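Long-range contact in tyrosyl-tRNA synthetase (Aeropyrum pernix, PDB 2CYA), which probably joins tyrosine to its cognate tRNA in two steps, first activating the amino acid with ATP and then transferring it to the acceptor end: residues L90-A104 with A344-I358. Numbering follows the deposited sequence.
Sequences LIRAAARIVRRVMEA and AVLGDPAMKRALEAI
R100 reaches from helix 88-104 into the turn between helix 323-346 and helix 349-360. Its CB rests 3.6 Å from the sulfur SD of M351, and CG keeps touch with that sulfur while nearing the carbonyl O of A344. CD lies 3.9 Å from A344 CB. CG stands anti to the backbone N (chi1 179°), and bends at chi2 and chi3 fold the chain so that the guanidinium meets the turn edge-on. NE makes a long ion pair with E103 OE2. NH1 donates a nearly straight hydrogen bond to D348 OD2 (3.2 Å), part of a salt bridge; the oxygen lies in the guanidinium plane, but the nitrogen stands above the carboxylate plane. The two planes are 33° apart. NH1 also donates a weak hydrogen bond to A344 O, and NH2 lies farther from D348 OD2 than NH1 does. M351 CE lies over one guanidinium face, toward its rim. D348 is the N-cap of helix 349-360: its other oxygen, OD1, accepts from M351 N at 2.8 Å, so one carboxylate serves both helix end and arginine. Farther along, segments 90-104 and 349-358 cross at -133° and pack knobs-into-holes. I97 sits among M351, L355, I358 and V345, the last a wall lent by helix 323-346; its CG1 is 3.8 Å from M351 CG. I358 drops between L90, A93, A94 and I97, meeting I97 tip to tip, CD1 to CD1 at 3.9 Å. Small A93 and A354 meet methyl to methyl, 3.9 Å between their CB atoms. The contact thus lays the C-terminal helix 349-360 against helix 88-104 of the class I catalytic fold. Away from this contact, V98 packs on helix 51-64, which V101 also reaches, A95 on Y42 of strand 37-42 and M102 on F114 of strand 113-116.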
loop_
_atom_site.group_PDB
_atom_site.type_symbol
_atom_site.label_atom_id
_atom_site.label_comp_id
_atom_site.label_asym_id
_atom_site.label_seq_id
_atom_site.Cartn_x
_atom_site.Cartn_y
_atom_site.Cartn_z
ATOM N N LEU A 90 22.470 -5.249 2.290
ATOM C CA LEU A 90 22.777 -6.622 1.939
ATOM C C LEU A 90 21.917 -7.062 0.754
ATOM O O LEU A 90 22.349 -7.845 -0.096
ATOM C CB LEU A 90 22.516 -7.516 3.149
ATOM C CG LEU A 90 23.704 -7.910 4.031
ATOM C CD1 LEU A 90 24.729 -6.787 4.156
ATOM C CD2 LEU A 90 23.159 -8.321 5.382
ATOM N N ILE A 91 20.696 -6.549 0.700
ATOM C CA ILE A 91 19.801 -6.892 -0.393
ATOM C C ILE A 91 20.348 -6.286 -1.684
ATOM O O ILE A 91 20.338 -6.934 -2.729
ATOM C CB ILE A 91 18.383 -6.372 -0.132
ATOM C CG1 ILE A 91 17.775 -7.139 1.039
ATOM C CG2 ILE A 91 17.525 -6.497 -1.405
ATOM C CD1 ILE A 91 16.367 -6.679 1.413
ATOM N N ARG A 92 20.839 -5.054 -1.598
ATOM C CA ARG A 92 21.406 -4.371 -2.754
ATOM C C ARG A 92 22.657 -5.106 -3.207
ATOM O O ARG A 92 22.914 -5.235 -4.403
ATOM C CB ARG A 92 21.793 -2.931 -2.404
ATOM C CG ARG A 92 21.158 -1.874 -3.312
ATOM C CD ARG A 92 20.076 -1.091 -2.584
ATOM N NE ARG A 92 20.605 -0.510 -1.346
ATOM C CZ ARG A 92 19.888 0.192 -0.468
ATOM N NH1 ARG A 92 18.592 0.411 -0.686
ATOM N NH2 ARG A 92 20.474 0.664 0.630
ATOM N N ALA A 93 23.429 -5.575 -2.231
ATOM C CA ALA A 93 24.662 -6.289 -2.507
ATOM C C ALA A 93 24.352 -7.580 -3.242
ATOM O O ALA A 93 25.073 -7.950 -4.153
ATOM C CB ALA A 93 25.400 -6.583 -1.216
ATOM N N ALA A 94 23.274 -8.257 -2.852
ATOM C CA ALA A 94 22.893 -9.496 -3.515
ATOM C C ALA A 94 22.541 -9.205 -4.980
ATOM O O ALA A 94 22.810 -10.024 -5.857
ATOM C CB ALA A 94 21.701 -10.166 -2.785
ATOM N N ALA A 95 21.962 -8.030 -5.238
ATOM C CA ALA A 95 21.591 -7.621 -6.602
ATOM C C ALA A 95 22.828 -7.314 -7.459
ATOM O O ALA A 95 22.850 -7.610 -8.663
ATOM C CB ALA A 95 20.664 -6.395 -6.560
ATOM N N ARG A 96 23.854 -6.711 -6.861
ATOM C CA ARG A 96 25.070 -6.420 -7.628
ATOM C C ARG A 96 25.716 -7.748 -8.043
ATOM O O ARG A 96 26.267 -7.870 -9.126
ATOM C CB ARG A 96 26.071 -5.616 -6.806
ATOM C CG ARG A 96 25.595 -4.236 -6.418
ATOM C CD ARG A 96 26.800 -3.359 -6.079
ATOM N NE ARG A 96 27.496 -3.819 -4.881
ATOM C CZ ARG A 96 27.066 -3.611 -3.639
ATOM N NH1 ARG A 96 25.933 -2.938 -3.423
ATOM N NH2 ARG A 96 27.768 -4.083 -2.612
ATOM N N ILE A 97 25.631 -8.747 -7.179
ATOM C CA ILE A 97 26.197 -10.047 -7.495
ATOM C C ILE A 97 25.402 -10.704 -8.631
ATOM O O ILE A 97 25.979 -11.277 -9.555
ATOM C CB ILE A 97 26.216 -10.939 -6.244
ATOM C CG1 ILE A 97 27.211 -10.351 -5.235
ATOM C CG2 ILE A 97 26.638 -12.366 -6.605
ATOM C CD1 ILE A 97 27.276 -11.089 -3.905
ATOM N N VAL A 98 24.081 -10.609 -8.575
ATOM C CA VAL A 98 23.247 -11.168 -9.624
ATOM C C VAL A 98 23.629 -10.561 -10.982
ATOM O O VAL A 98 23.713 -11.286 -11.975
ATOM C CB VAL A 98 21.736 -10.932 -9.303
ATOM C CG1 VAL A 98 20.862 -11.132 -10.555
ATOM C CG2 VAL A 98 21.307 -11.913 -8.181
ATOM N N ARG A 99 23.876 -9.248 -11.043
ATOM C CA ARG A 99 24.249 -8.652 -12.328
ATOM C C ARG A 99 25.538 -9.263 -12.867
ATOM O O ARG A 99 25.659 -9.520 -14.069
ATOM C CB ARG A 99 24.444 -7.137 -12.232
ATOM C CG ARG A 99 23.164 -6.353 -12.207
ATOM C CD ARG A 99 23.413 -4.852 -12.213
ATOM N NE ARG A 99 22.763 -4.241 -11.055
ATOM C CZ ARG A 99 23.400 -3.606 -10.074
ATOM N NH1 ARG A 99 24.723 -3.471 -10.099
ATOM N NH2 ARG A 99 22.713 -3.142 -9.039
ATOM N N ARG A 100 26.495 -9.478 -11.970
ATOM C CA ARG A 100 27.780 -10.042 -12.360
ATOM C C ARG A 100 27.616 -11.482 -12.797
ATOM O O ARG A 100 28.260 -11.926 -13.744
ATOM C CB ARG A 100 28.776 -9.962 -11.199
ATOM C CG ARG A 100 30.154 -10.548 -11.499
ATOM C CD ARG A 100 30.786 -9.918 -12.725
ATOM N NE ARG A 100 30.850 -8.465 -12.609
ATOM C CZ ARG A 100 31.622 -7.822 -11.745
ATOM N NH1 ARG A 100 32.406 -8.508 -10.921
ATOM N NH2 ARG A 100 31.592 -6.494 -11.687
ATOM N N VAL A 101 26.761 -12.211 -12.094
ATOM C CA VAL A 101 26.511 -13.604 -12.422
ATOM C C VAL A 101 25.859 -13.696 -13.796
ATOM O O VAL A 101 26.232 -14.546 -14.609
ATOM C CB VAL A 101 25.571 -14.263 -11.395
ATOM C CG1 VAL A 101 25.075 -15.613 -11.938
ATOM C CG2 VAL A 101 26.303 -14.456 -10.045
ATOM N N MET A 102 24.882 -12.828 -14.061
ATOM C CA MET A 102 24.196 -12.862 -15.344
ATOM C C MET A 102 25.152 -12.632 -16.509
ATOM O O MET A 102 25.068 -13.314 -17.523
ATOM C CB MET A 102 23.055 -11.836 -15.388
ATOM C CG MET A 102 21.860 -12.244 -14.540
ATOM S SD MET A 102 20.583 -10.983 -14.482
ATOM C CE MET A 102 19.840 -11.121 -16.167
ATOM N N GLU A 103 26.049 -11.668 -16.353
ATOM C CA GLU A 103 27.026 -11.347 -17.379
ATOM C C GLU A 103 27.948 -12.540 -17.605
ATOM O O GLU A 103 28.105 -13.019 -18.731
ATOM C CB GLU A 103 27.844 -10.126 -16.940
ATOM C CG GLU A 103 29.130 -9.898 -17.735
ATOM C CD GLU A 103 29.799 -8.562 -17.402
ATOM O OE1 GLU A 103 29.668 -7.622 -18.202
ATOM O OE2 GLU A 103 30.442 -8.447 -16.339
ATOM N N ALA A 104 28.543 -13.021 -16.515
ATOM C CA ALA A 104 29.448 -14.160 -16.574
ATOM C C ALA A 104 28.736 -15.410 -17.077
ATOM O O ALA A 104 29.381 -16.333 -17.563
ATOM C CB ALA A 104 30.034 -14.420 -15.199
ATOM N N ALA A 344 34.260 -14.774 -11.803
ATOM C CA ALA A 344 33.867 -13.377 -11.977
ATOM C C ALA A 344 33.422 -12.751 -10.664
ATOM O O ALA A 344 33.598 -11.557 -10.444
ATOM C CB ALA A 344 32.741 -13.272 -13.003
ATOM N N VAL A 345 32.834 -13.551 -9.789
ATOM C CA VAL A 345 32.377 -13.045 -8.504
ATOM C C VAL A 345 33.504 -12.965 -7.476
ATOM O O VAL A 345 33.752 -11.903 -6.904
ATOM C CB VAL A 345 31.273 -13.938 -7.921
ATOM C CG1 VAL A 345 30.886 -13.453 -6.515
ATOM C CG2 VAL A 345 30.068 -13.932 -8.857
ATOM N N LEU A 346 34.190 -14.079 -7.242
ATOM C CA LEU A 346 35.253 -14.100 -6.248
ATOM C C LEU A 346 36.485 -13.316 -6.668
ATOM O O LEU A 346 37.214 -12.825 -5.818
ATOM C CB LEU A 346 35.652 -15.545 -5.909
ATOM C CG LEU A 346 34.545 -16.451 -5.353
ATOM C CD1 LEU A 346 35.137 -17.799 -4.975
ATOM C CD2 LEU A 346 33.903 -15.809 -4.119
ATOM N N GLY A 347 36.713 -13.207 -7.974
ATOM C CA GLY A 347 37.868 -12.480 -8.470
ATOM C C GLY A 347 37.725 -10.966 -8.432
ATOM O O GLY A 347 38.612 -10.249 -8.883
ATOM N N ASP A 348 36.594 -10.485 -7.921
ATOM C CA ASP A 348 36.338 -9.053 -7.799
ATOM C C ASP A 348 36.301 -8.784 -6.302
ATOM O O ASP A 348 35.323 -9.107 -5.638
ATOM C CB ASP A 348 34.989 -8.700 -8.417
ATOM C CG ASP A 348 34.586 -7.246 -8.172
ATOM O OD1 ASP A 348 34.678 -6.766 -7.020
ATOM O OD2 ASP A 348 34.157 -6.585 -9.137
ATOM N N PRO A 349 37.369 -8.183 -5.754
ATOM C CA PRO A 349 37.514 -7.857 -4.331
ATOM C C PRO A 349 36.294 -7.248 -3.633
ATOM O O PRO A 349 35.865 -7.732 -2.580
ATOM C CB PRO A 349 38.722 -6.920 -4.321
ATOM C CG PRO A 349 39.566 -7.478 -5.418
ATOM C CD PRO A 349 38.527 -7.681 -6.516
ATOM N N ALA A 350 35.748 -6.185 -4.208
ATOM C CA ALA A 350 34.584 -5.528 -3.625
ATOM C C ALA A 350 33.479 -6.564 -3.514
ATOM O O ALA A 350 32.925 -6.808 -2.435
ATOM C CB ALA A 350 34.130 -4.371 -4.518
ATOM N N MET A 351 33.178 -7.187 -4.648
ATOM C CA MET A 351 32.143 -8.202 -4.702
ATOM C C MET A 351 32.396 -9.324 -3.713
ATOM O O MET A 351 31.460 -9.824 -3.081
ATOM C CB MET A 351 32.040 -8.772 -6.104
ATOM C CG MET A 351 30.802 -9.595 -6.278
ATOM S SD MET A 351 30.232 -9.433 -7.927
ATOM C CE MET A 351 29.597 -7.759 -7.917
ATOM N N LYS A 352 33.653 -9.730 -3.576
ATOM C CA LYS A 352 33.963 -10.790 -2.628
ATOM C C LYS A 352 33.580 -10.281 -1.240
ATOM O O LYS A 352 33.082 -11.036 -0.401
ATOM C CB LYS A 352 35.455 -11.145 -2.671
ATOM C CG LYS A 352 35.835 -12.276 -1.721
ATOM C CD LYS A 352 37.253 -12.797 -1.989
ATOM C CE LYS A 352 37.579 -14.043 -1.149
ATOM N NZ LYS A 352 37.749 -13.723 0.301
ATOM N N ARG A 353 33.820 -8.989 -1.020
ATOM C CA ARG A 353 33.503 -8.335 0.247
ATOM C C ARG A 353 32.003 -8.357 0.490
ATOM O O ARG A 353 31.546 -8.660 1.589
ATOM C CB ARG A 353 33.988 -6.881 0.236
ATOM C CG ARG A 353 35.385 -6.679 0.800
ATOM C CD ARG A 353 35.712 -5.193 0.916
ATOM N NE ARG A 353 36.144 -4.605 -0.349
ATOM C CZ ARG A 353 35.598 -3.521 -0.894
ATOM N NH1 ARG A 353 34.587 -2.906 -0.286
ATOM N NH2 ARG A 353 36.077 -3.041 -2.039
ATOM N N ALA A 354 31.239 -8.037 -0.543
ATOM C CA ALA A 354 29.784 -8.036 -0.428
ATOM C C ALA A 354 29.297 -9.457 -0.171
ATOM O O ALA A 354 28.392 -9.687 0.634
ATOM C CB ALA A 354 29.160 -7.494 -1.705
ATOM N N LEU A 355 29.908 -10.412 -0.865
ATOM C CA LEU A 355 29.529 -11.810 -0.706
ATOM C C LEU A 355 29.688 -12.245 0.747
ATOM O O LEU A 355 28.862 -12.984 1.281
ATOM C CB LEU A 355 30.395 -12.705 -1.599
ATOM C CG LEU A 355 30.154 -14.208 -1.443
ATOM C CD1 LEU A 355 28.714 -14.549 -1.850
ATOM C CD2 LEU A 355 31.156 -14.972 -2.296
ATOM N N GLU A 356 30.756 -11.783 1.382
ATOM C CA GLU A 356 31.026 -12.146 2.768
ATOM C C GLU A 356 30.064 -11.433 3.729
ATOM O O GLU A 356 29.581 -12.030 4.690
ATOM C CB GLU A 356 32.513 -11.872 3.078
ATOM C CG GLU A 356 33.422 -12.569 2.030
ATOM C CD GLU A 356 34.917 -12.518 2.319
ATOM O OE1 GLU A 356 35.459 -11.412 2.539
ATOM O OE2 GLU A 356 35.551 -13.602 2.300
ATOM N N ALA A 357 29.754 -10.173 3.463
ATOM C CA ALA A 357 28.801 -9.474 4.321
ATOM C C ALA A 357 27.491 -10.256 4.251
ATOM O O ALA A 357 26.881 -10.565 5.279
ATOM C CB ALA A 357 28.592 -8.037 3.840
ATOM N N ILE A 358 27.071 -10.607 3.035
ATOM C CA ILE A 358 25.832 -11.358 2.857
ATOM C C ILE A 358 25.830 -12.686 3.610
ATOM O O ILE A 358 24.847 -13.037 4.264
ATOM C CB ILE A 358 25.551 -11.666 1.367
ATOM C CG1 ILE A 358 25.281 -10.373 0.601
ATOM C CG2 ILE A 358 24.356 -12.613 1.249
ATOM C CD1 ILE A 358 24.974 -10.596 -0.851
#